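Local coordinates for bacteriocin immunity protein (Pseudomonas aeruginosa, PDB 6W0V) that probably protects the producing cell by binding the nuclease domain of its cognate bacteriocin, pyocin S8, and holding the DNase inactive, at residues B[17-22]-B[28-33]. The protein carries 1 engineered substitution. Numbering follows the deposited sequence.
Sequences SELFNR and KERDVV
Arg22, just past the end of helix 9-21 in the four-helix colicin/pyocin immunity fold, is bridged to Glu29 of helix 27-41, NH2 to OE2 at 3.0 Å. The two side chains meet at about a right angle, and guanidinium and carboxylate planes are turned 55° apart, so the pair does not form the coplanar two-pronged bridge. A water lies at the guanidinium edge, accepting from Arg22 NH2 at 2.8 Å and donating to Glu29 OE1. Glu18, one helical turn before Arg22, takes the other terminal nitrogen: Arg22 NH1 to Glu18 OE1 is a very short 2.5 Å, with the Glu18 carboxylate carbon in the guanidinium plane. Salt bridges at both NH1 and NH2 probably restrict how the guanidinium turns. Next to them, Leu19 CD2 packs against Val33 CG1 at 3.6 Å and also touches Arg30 CG, the Leu19 and Arg30 side chains crossing at about a right angle. Val33 CG2 comes to 3.6 Å from Glu18 OE1. The two short helix segments run roughly antiparallel (143°), with a closest axis approach of 10.3 Å. The Arg22 chain, extended from CG to NE, reaches across to helix 27-41. Glu29 OE1 accepts from Ser25 N, just before that helix, and Glu29 N gives a hydrogen bond to Ser26 OG. Phe24 touches Glu29, Arg30 and Val33. The contact borders the toxin: Asp31 bridges to Lys93 of the pyocin S8 chain, and Arg30, its chain bent at chi3 (59°), sends NH1 to the carbonyl oxygen of Ser79 of pyocin S8.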
loop_
_atom_site.group_PDB
_atom_site.type_symbol
_atom_site.label_atom_id
_atom_site.label_comp_id
_atom_site.label_asym_id
_atom_site.label_seq_id
_atom_site.Cartn_x
_atom_site.Cartn_y
_atom_site.Cartn_z
ATOM N N SER B 17 1.165 -13.163 9.163
ATOM C CA SER B 17 2.640 -13.244 9.198
ATOM C C SER B 17 3.178 -13.043 7.782
ATOM O O SER B 17 4.153 -12.316 7.634
ATOM C CB SER B 17 3.095 -14.541 9.763
ATOM O OG SER B 17 4.512 -14.595 9.774
ATOM N N GLU B 18 2.523 -13.636 6.789
ATOM C CA GLU B 18 2.932 -13.506 5.370
ATOM C C GLU B 18 3.113 -12.027 5.036
ATOM O O GLU B 18 4.102 -11.692 4.403
ATOM C CB GLU B 18 1.899 -14.115 4.431
ATOM C CG GLU B 18 1.832 -15.620 4.516
ATOM C CD GLU B 18 0.966 -16.259 3.451
ATOM O OE1 GLU B 18 1.097 -15.865 2.286
ATOM O OE2 GLU B 18 0.170 -17.143 3.791
ATOM N N LEU B 19 2.183 -11.175 5.452
ATOM C CA LEU B 19 2.233 -9.738 5.088
ATOM C C LEU B 19 3.493 -9.087 5.653
ATOM O O LEU B 19 4.005 -8.167 5.021
ATOM C CB LEU B 19 0.966 -9.037 5.564
ATOM C CG LEU B 19 -0.321 -9.580 4.956
ATOM C CD1 LEU B 19 -1.519 -8.828 5.486
ATOM C CD2 LEU B 19 -0.271 -9.508 3.433
ATOM N N PHE B 20 3.980 -9.529 6.808
ATOM C CA PHE B 20 5.193 -8.942 7.425
ATOM C C PHE B 20 6.444 -9.582 6.838
ATOM O O PHE B 20 7.465 -8.890 6.764
ATOM C CB PHE B 20 5.173 -9.139 8.934
ATOM C CG PHE B 20 4.127 -8.304 9.616
ATOM C CD1 PHE B 20 2.807 -8.725 9.660
ATOM C CD2 PHE B 20 4.459 -7.096 10.201
ATOM C CE1 PHE B 20 1.842 -7.949 10.273
ATOM C CE2 PHE B 20 3.491 -6.328 10.823
ATOM C CZ PHE B 20 2.190 -6.759 10.866
ATOM N N ASN B 21 6.361 -10.862 6.465
ATOM C CA ASN B 21 7.558 -11.729 6.322
ATOM C C ASN B 21 7.727 -12.265 4.899
ATOM O O ASN B 21 8.866 -12.626 4.569
ATOM C CB ASN B 21 7.501 -12.858 7.346
ATOM C CG ASN B 21 7.465 -12.300 8.751
ATOM O OD1 ASN B 21 8.261 -11.427 9.086
ATOM N ND2 ASN B 21 6.530 -12.764 9.561
ATOM N N ARG B 22 6.654 -12.355 4.108
ATOM C CA ARG B 22 6.674 -13.011 2.774
ATOM C C ARG B 22 6.857 -11.925 1.717
ATOM O O ARG B 22 6.322 -10.818 1.894
ATOM C CB ARG B 22 5.401 -13.826 2.516
ATOM C CG ARG B 22 5.067 -14.062 1.048
ATOM C CD ARG B 22 3.835 -14.937 0.897
ATOM N NE ARG B 22 3.613 -15.383 -0.475
ATOM C CZ ARG B 22 2.519 -16.007 -0.918
ATOM N NH1 ARG B 22 1.497 -16.256 -0.114
ATOM N NH2 ARG B 22 2.449 -16.373 -2.186
ATOM N N LYS B 28 -1.739 -8.425 -6.616
ATOM C CA LYS B 28 -2.911 -9.328 -6.606
ATOM C C LYS B 28 -2.658 -10.422 -5.573
ATOM O O LYS B 28 -3.557 -10.723 -4.798
ATOM C CB LYS B 28 -3.135 -9.893 -8.009
ATOM C CG LYS B 28 -4.061 -11.099 -8.094
ATOM C CD LYS B 28 -4.301 -11.559 -9.517
ATOM C CE LYS B 28 -3.028 -11.759 -10.313
ATOM N NZ LYS B 28 -3.261 -12.617 -11.496
ATOM N N GLU B 29 -1.463 -10.996 -5.585
ATOM C CA GLU B 29 -1.154 -12.143 -4.709
ATOM C C GLU B 29 -1.246 -11.663 -3.269
ATOM O O GLU B 29 -1.831 -12.367 -2.429
ATOM C CB GLU B 29 0.239 -12.674 -4.979
ATOM C CG GLU B 29 0.511 -13.946 -4.239
ATOM C CD GLU B 29 1.891 -14.442 -4.574
ATOM O OE1 GLU B 29 2.851 -13.655 -4.417
ATOM O OE2 GLU B 29 1.985 -15.581 -5.030
ATOM N N ARG B 30 -0.683 -10.500 -2.986
ATOM C CA ARG B 30 -0.717 -9.971 -1.610
ATOM C C ARG B 30 -2.158 -9.668 -1.244
ATOM O O ARG B 30 -2.557 -9.945 -0.116
ATOM C CB ARG B 30 0.120 -8.714 -1.454
ATOM C CG ARG B 30 0.051 -8.178 -0.038
ATOM C CD ARG B 30 0.841 -6.929 0.171
ATOM N NE ARG B 30 0.374 -5.896 -0.721
ATOM C CZ ARG B 30 0.811 -4.660 -0.722
ATOM N NH1 ARG B 30 0.329 -3.814 -1.615
ATOM N NH2 ARG B 30 1.720 -4.271 0.150
ATOM N N ASP B 31 -2.936 -9.126 -2.160
ATOM C CA ASP B 31 -4.331 -8.734 -1.868
ATOM C C ASP B 31 -5.114 -9.953 -1.411
ATOM O O ASP B 31 -5.974 -9.799 -0.541
ATOM C CB ASP B 31 -5.012 -8.150 -3.096
ATOM C CG ASP B 31 -4.762 -6.673 -3.256
ATOM O OD1 ASP B 31 -4.112 -6.099 -2.367
ATOM O OD2 ASP B 31 -5.231 -6.122 -4.267
ATOM N N VAL B 32 -4.842 -11.110 -1.998
ATOM C CA VAL B 32 -5.585 -12.342 -1.627
ATOM C C VAL B 32 -5.393 -12.519 -0.128
ATOM O O VAL B 32 -6.379 -12.776 0.548
ATOM C CB VAL B 32 -5.099 -13.569 -2.412
ATOM C CG1 VAL B 32 -5.653 -14.856 -1.820
ATOM C CG2 VAL B 32 -5.459 -13.457 -3.880
ATOM N N VAL B 33 -4.163 -12.365 0.347
ATOM C CA VAL B 33 -3.849 -12.590 1.784
ATOM C C VAL B 33 -4.495 -11.462 2.575
ATOM O O VAL B 33 -5.203 -11.722 3.551
ATOM C CB VAL B 33 -2.333 -12.670 2.001
ATOM C CG1 VAL B 33 -1.981 -12.694 3.477
ATOM C CG2 VAL B 33 -1.756 -13.876 1.289
HETATM O O HOH W 1 4.655 -15.013 -3.251
#